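PDB 4YN2: fusolin from Unidentified entomopoxvirus, which crystallises in vivo into viral spindles that enhance virulence, and probably acts on chitin through a domain of the lytic polysaccharide mono-oxygenase family. Local coordinates for residues 120-123 with 124-127; 38-41 with 42-46. All coordinates share one frame; numbering follows the deposited sequence.

Interaction 1 (120-123 with 124-127)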
ATOM      1  N   ILE A 120      -6.935  -6.360   6.472  1.00 15.30           N
ATOM      2  CA  ILE A 120      -7.795  -5.948   7.571  1.00 16.16           C
ATOM      3  C   ILE A 120      -9.012  -6.877   7.667  1.00 22.02           C
ATOM      4  O   ILE A 120      -9.830  -6.885   6.750  1.00 21.31           O
ATOM      5  CB  ILE A 120      -8.251  -4.475   7.371  1.00 19.22           C
ATOM      6  CG1 ILE A 120      -7.039  -3.529   7.227  1.00 19.69           C
ATOM      7  CG2 ILE A 120      -9.139  -4.032   8.538  1.00 20.08           C
ATOM      8  CD1 ILE A 120      -7.381  -2.223   6.536  1.00 29.17           C
ATOM      9  N   PRO A 121      -9.215  -7.592   8.785  1.00 20.03           N
ATOM     10  CA  PRO A 121     -10.418  -8.430   8.892  1.00 20.20           C
ATOM     11  C   PRO A 121     -11.674  -7.613   9.179  1.00 23.27           C
ATOM     12  O   PRO A 121     -11.641  -6.655   9.954  1.00 21.84           O
ATOM     13  CB  PRO A 121     -10.090  -9.355  10.064  1.00 22.03           C
ATOM     14  CG  PRO A 121      -9.221  -8.528  10.936  1.00 26.69           C
ATOM     15  CD  PRO A 121      -8.372  -7.715   9.991  1.00 22.01           C
ATOM     16  N   LEU A 122     -12.780  -7.987   8.536  1.00 21.02           N
ATOM     17  CA  LEU A 122     -14.077  -7.359   8.793  1.00 21.34           C
ATOM     18  C   LEU A 122     -14.729  -8.053   9.989  1.00 25.21           C
ATOM     19  O   LEU A 122     -14.694  -9.283  10.074  1.00 23.76           O
ATOM     20  CB  LEU A 122     -15.012  -7.446   7.568  1.00 21.95           C
ATOM     21  CG  LEU A 122     -15.024  -6.217   6.677  1.00 27.51           C
ATOM     22  CD1 LEU A 122     -13.665  -5.938   6.122  1.00 27.85           C
ATOM     23  CD2 LEU A 122     -16.022  -6.373   5.568  1.00 30.16           C
ATOM     24  N   SER A 123     -15.354  -7.278  10.880  1.00 23.16           N
ATOM     25  CA  SER A 123     -16.102  -7.819  12.012  1.00 23.84           C
ATOM     26  C   SER A 123     -17.451  -8.328  11.493  1.00 28.07           C
ATOM     27  O   SER A 123     -17.894  -9.418  11.854  1.00 27.32           O
ATOM     28  CB  SER A 123     -16.299  -6.752  13.085  1.00 28.65           C
ATOM     29  OG  SER A 123     -16.749  -7.333  14.299  1.00 42.52           O
ATOM     30  N   ASP A 124     -18.082  -7.529  10.624  1.00 24.73           N
ATOM     31  CA  ASP A 124     -19.362  -7.833   9.988  1.00 24.50           C
ATOM     32  C   ASP A 124     -19.257  -7.477   8.488  1.00 26.51           C
ATOM     33  O   ASP A 124     -18.663  -6.457   8.145  1.00 25.38           O
ATOM     34  CB  ASP A 124     -20.479  -7.051  10.719  1.00 26.57           C
ATOM     35  CG  ASP A 124     -21.647  -6.635   9.863  1.00 37.68           C
ATOM     36  OD1 ASP A 124     -22.323  -7.524   9.305  1.00 36.94           O
ATOM     37  OD2 ASP A 124     -21.850  -5.418   9.699  1.00 48.70           O
ATOM     38  N   ASN A 125     -19.823  -8.317   7.604  1.00 23.26           N
ATOM     39  CA  ASN A 125     -19.758  -8.094   6.143  1.00 22.51           C
ATOM     40  C   ASN A 125     -20.597  -6.901   5.649  1.00 24.89           C
ATOM     41  O   ASN A 125     -20.361  -6.450   4.532  1.00 22.97           O
ATOM     42  CB  ASN A 125     -20.159  -9.347   5.379  1.00 19.33           C
ATOM     43  CG  ASN A 125     -19.114 -10.429   5.442  1.00 30.60           C
ATOM     44  OD1 ASN A 125     -17.991 -10.224   5.920  1.00 27.49           O
ATOM     45  ND2 ASN A 125     -19.411 -11.575   4.858  1.00 18.57           N
ATOM     46  N   HIS A 126     -21.540  -6.385   6.453  1.00 23.05           N
ATOM     47  CA  HIS A 126     -22.335  -5.197   6.094  1.00 23.83           C
ATOM     48  C   HIS A 126     -21.659  -3.875   6.471  1.00 25.82           C
ATOM     49  O   HIS A 126     -22.232  -2.807   6.232  1.00 23.55           O
ATOM     50  CB  HIS A 126     -23.702  -5.243   6.755  1.00 26.10           C
ATOM     51  CG  HIS A 126     -24.563  -6.338   6.232  1.00 30.73           C
ATOM     52  ND1 HIS A 126     -24.978  -7.369   7.045  1.00 33.05           N
ATOM     53  CD2 HIS A 126     -25.068  -6.520   4.990  1.00 32.91           C
ATOM     54  CE1 HIS A 126     -25.742  -8.135   6.291  1.00 32.80           C
ATOM     55  NE2 HIS A 126     -25.817  -7.668   5.037  1.00 33.01           N
ATOM     56  N   GLN A 127     -20.458  -3.926   7.065  1.00 22.92           N
ATOM     57  CA  GLN A 127     -19.729  -2.708   7.397  1.00 22.62           C
ATOM     58  C   GLN A 127     -19.394  -1.897   6.150  1.00 25.67           C
ATOM     59  O   GLN A 127     -18.709  -2.400   5.266  1.00 25.78           O
ATOM     60  CB  GLN A 127     -18.424  -3.043   8.122  1.00 23.87           C
ATOM     61  CG  GLN A 127     -18.616  -3.415   9.565  1.00 30.25           C
ATOM     62  CD  GLN A 127     -17.263  -3.577  10.186  1.00 42.76           C
ATOM     63  OE1 GLN A 127     -16.777  -4.689  10.394  1.00 33.40           O
ATOM     64  NE2 GLN A 127     -16.591  -2.458  10.391  1.00 34.56           N
TER

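Interaction 2 (38-41 with 42-46)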
ATOM      1  N   GLN A  38      15.286  -3.018  -8.376  1.00  8.86           N
ATOM      2  CA  GLN A  38      15.872  -3.318  -9.677  1.00  9.15           C
ATOM      3  C   GLN A  38      15.428  -2.346 -10.766  1.00 12.32           C
ATOM      4  O   GLN A  38      16.218  -2.076 -11.664  1.00 13.17           O
ATOM      5  CB  GLN A  38      15.621  -4.777 -10.064  1.00 10.24           C
ATOM      6  CG  GLN A  38      16.427  -5.686  -9.115  1.00 15.94           C
ATOM      7  CD  GLN A  38      16.204  -7.163  -9.291  1.00 25.77           C
ATOM      8  OE1 GLN A  38      15.284  -7.595  -9.975  1.00 19.34           O
ATOM      9  NE2 GLN A  38      17.042  -7.978  -8.646  1.00 25.20           N
ATOM     10  N   TYR A  39      14.231  -1.762 -10.656  1.00  9.02           N
ATOM     11  CA  TYR A  39      13.741  -0.732 -11.577  1.00  8.83           C
ATOM     12  C   TYR A  39      14.654   0.519 -11.557  1.00 11.09           C
ATOM     13  O   TYR A  39      15.084   0.995 -12.605  1.00  9.26           O
ATOM     14  CB  TYR A  39      12.318  -0.333 -11.157  1.00 10.92           C
ATOM     15  CG  TYR A  39      11.689   0.730 -12.020  1.00 13.84           C
ATOM     16  CD1 TYR A  39      10.912   0.389 -13.118  1.00 16.04           C
ATOM     17  CD2 TYR A  39      11.814   2.075 -11.702  1.00 14.96           C
ATOM     18  CE1 TYR A  39      10.296   1.360 -13.898  1.00 16.40           C
ATOM     19  CE2 TYR A  39      11.207   3.058 -12.478  1.00 16.06           C
ATOM     20  CZ  TYR A  39      10.450   2.696 -13.578  1.00 22.83           C
ATOM     21  OH  TYR A  39       9.839   3.669 -14.327  1.00 25.38           O
ATOM     22  N   VAL A  40      14.924   1.051 -10.364  1.00  8.68           N
ATOM     23  CA  VAL A  40      15.781   2.237 -10.203  1.00  8.68           C
ATOM     24  C   VAL A  40      17.243   1.869 -10.553  1.00 12.91           C
ATOM     25  O   VAL A  40      17.926   2.654 -11.210  1.00 12.39           O
ATOM     26  CB  VAL A  40      15.666   2.846  -8.783  1.00 11.77           C
ATOM     27  CG1 VAL A  40      16.706   3.951  -8.567  1.00 11.37           C
ATOM     28  CG2 VAL A  40      14.262   3.395  -8.557  1.00 12.55           C
ATOM     29  N   TYR A  41      17.712   0.700 -10.100  1.00  9.57           N
ATOM     30  CA  TYR A  41      19.070   0.208 -10.401  1.00 10.62           C
ATOM     31  C   TYR A  41      19.299   0.168 -11.927  1.00 14.53           C
ATOM     32  O   TYR A  41      20.227   0.803 -12.428  1.00 13.54           O
ATOM     33  CB  TYR A  41      19.248  -1.200  -9.807  1.00 13.00           C
ATOM     34  CG  TYR A  41      20.633  -1.799  -9.909  1.00 16.34           C
ATOM     35  CD1 TYR A  41      21.074  -2.385 -11.094  1.00 19.14           C
ATOM     36  CD2 TYR A  41      21.437  -1.933  -8.786  1.00 17.71           C
ATOM     37  CE1 TYR A  41      22.309  -3.028 -11.170  1.00 21.42           C
ATOM     38  CE2 TYR A  41      22.666  -2.585  -8.847  1.00 18.67           C
ATOM     39  CZ  TYR A  41      23.092  -3.150 -10.035  1.00 26.82           C
ATOM     40  OH  TYR A  41      24.324  -3.770 -10.073  1.00 28.35           O
ATOM     41  N   ASP A  42      18.404  -0.521 -12.657  1.00 12.18           N
ATOM     42  CA  ASP A  42      18.495  -0.656 -14.118  1.00 11.67           C
ATOM     43  C   ASP A  42      18.275   0.680 -14.826  1.00 15.67           C
ATOM     44  O   ASP A  42      18.946   0.940 -15.821  1.00 15.49           O
ATOM     45  CB  ASP A  42      17.502  -1.704 -14.642  1.00 13.65           C
ATOM     46  CG  ASP A  42      17.800  -3.121 -14.176  1.00 21.36           C
ATOM     47  OD1 ASP A  42      18.928  -3.370 -13.730  1.00 23.83           O
ATOM     48  OD2 ASP A  42      16.885  -3.973 -14.233  1.00 22.50           O
ATOM     49  N   LYS A  43      17.381   1.543 -14.311  1.00 12.87           N
ATOM     50  CA  LYS A  43      17.131   2.867 -14.898  1.00 13.06           C
ATOM     51  C   LYS A  43      18.409   3.712 -14.876  1.00 18.49           C
ATOM     52  O   LYS A  43      18.792   4.294 -15.900  1.00 17.82           O
ATOM     53  CB  LYS A  43      16.000   3.576 -14.132  1.00 15.03           C
ATOM     54  CG  LYS A  43      15.665   4.980 -14.573  1.00 22.59           C
ATOM     55  CD  LYS A  43      14.435   5.468 -13.818  1.00 25.01           C
ATOM     56  CE  LYS A  43      14.190   6.935 -14.009  1.00 27.05           C
ATOM     57  NZ  LYS A  43      13.078   7.414 -13.157  1.00 31.38           N
ATOM     58  N   VAL A  44      19.075   3.755 -13.711  1.00 14.95           N
ATOM     59  CA  VAL A  44      20.294   4.539 -13.523  1.00 15.27           C
ATOM     60  C   VAL A  44      21.488   3.874 -14.241  1.00 20.37           C
ATOM     61  O   VAL A  44      22.289   4.587 -14.841  1.00 19.43           O
ATOM     62  CB  VAL A  44      20.562   4.787 -12.022  1.00 19.09           C
ATOM     63  CG1 VAL A  44      21.933   5.421 -11.797  1.00 19.08           C
ATOM     64  CG2 VAL A  44      19.461   5.671 -11.438  1.00 18.76           C
ATOM     65  N   LEU A  45      21.588   2.540 -14.217  1.00 18.31           N
ATOM     66  CA  LEU A  45      22.654   1.818 -14.922  1.00 19.13           C
ATOM     67  C   LEU A  45      22.603   2.116 -16.432  1.00 25.58           C
ATOM     68  O   LEU A  45      23.638   2.353 -17.042  1.00 24.79           O
ATOM     69  CB  LEU A  45      22.523   0.301 -14.683  1.00 19.12           C
ATOM     70  CG  LEU A  45      23.621  -0.599 -15.275  1.00 23.86           C
ATOM     71  CD1 LEU A  45      24.917  -0.462 -14.510  1.00 24.52           C
ATOM     72  CD2 LEU A  45      23.189  -2.051 -15.261  1.00 25.10           C
ATOM     73  N   ASP A  46      21.399   2.138 -17.016  1.00 24.48           N
ATOM     74  CA  ASP A  46      21.207   2.408 -18.444  1.00 24.84           C
ATOM     75  C   ASP A  46      21.464   3.865 -18.843  1.00 33.53           C
ATOM     76  O   ASP A  46      21.794   4.096 -20.004  1.00 33.79           O
ATOM     77  CB  ASP A  46      19.779   2.029 -18.875  1.00 25.51           C
ATOM     78  CG  ASP A  46      19.512   0.543 -18.889  1.00 30.74           C
ATOM     79  OD1 ASP A  46      20.474  -0.235 -18.718  1.00 30.78           O
ATOM     80  OD2 ASP A  46      18.343   0.153 -19.096  1.00 36.94           O
TER
HETATM   81  O   HOH W   1      10.640   6.328 -13.876  1.00 23.21           O

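Interaction 1 (120-123 with 124-127)
In the loop between strand 118-121 and strand 129-138, which holds a type I beta turn from Asp124 to Gln127, the side chain of Gln127 reaches back to the backbone of Ser123. Its single amide oxygen is gripped by two successive N-H groups. Asp124 N gives Gln127 OE1 a nearly straight bond of 3.1 Å, in the carbonyl plane and on a lone pair, whereas the hydrogen bond from Ser123 N, 3.0 Å to Gln127 OE1, comes in almost in line with the C=O but is bent at the hydrogen, to 135°. Gln127 gets there by setting CG anti to its carbonyl carbon (chi1 -77°) and running extended beyond it; its NE2 is held by Ser129 O, so both ends of the amide are fixed. The turn is closed by Gln127 N to Asp124 O at 3.3 Å. An Asx turn overlaps it: Asp124 OD1 accepts from His126 N at 3.2 Å, met from above the carboxylate plane. On the inner side Leu122 CD2 lies 3.7 Å from Asp124 O. Leu122 continues onto Phe230 of strand 220-231 and onto Ile201 and Tyr232, while Asn125 ND2 bonds Asn233 O, tying the turn to the chain just past that strand.

Interaction 2 (38-41 with 42-46)
Lys43 runs out from the helix alongside Tyr39, one turn earlier. Its CB sits 3.1 Å from Tyr39 O, the carbonyl that also accepts from Lys43 N at 2.9 Å. With CG anti to the backbone N (chi1 177°) and every later torsion near 180°, the chain runs out fully extended; Lys43 CD passes the Tyr39 ring obliquely, 4.2 Å from its CE2. Lys43 NZ and Tyr39 OH are too far apart to touch and meet through a water, which accepts from NZ at 2.8 Å and lies in the plane of the Tyr39 ring at its edge, hydrogen-bonded to OH. The ammonium is also bound to His97 O and salt-bridged to Asp105. This is an i to i+4 pairing in helix 31-48, whose backbone bonds link Gln38 to Asp42 and each of the next three residues to its own fourth neighbour. The same spacing brings Val40 CG1 to Val44 CG2 at 4.3 Å on the buried side, where these valines touch Glu61 and Ala57 of helix 51-63. Tyr41 also touches that helix, and has Asp42 OD1 at its ring edge, 3.5 Å from CD1, with the carboxylate and ring planes 82° apart.

How the interactions relate
From the N terminus the chain reaches interaction 2 first, well inside helix 31-48, where residues 38-41 and 42-46 close successive helical turns and no larger loop. Helix 51-63 follows at once and packs against it. The chain then passes through strand 69-71 and helix 79-86 before strand 118-121 delivers it to interaction 1, which closes the short connection to strand 129-138. The two contacts therefore stand in series, neither nested nor crossed. The centres of interaction 1 and interaction 2 lie about 41 Å apart, on opposite sides of the chain's centre. The nearest atoms of interaction 1 and interaction 2 are about 27 Å apart. Interaction 2 belongs to the helical region, whereas interaction 1 lies where a strand of the mixed sheet passes to one of the antiparallel sheet.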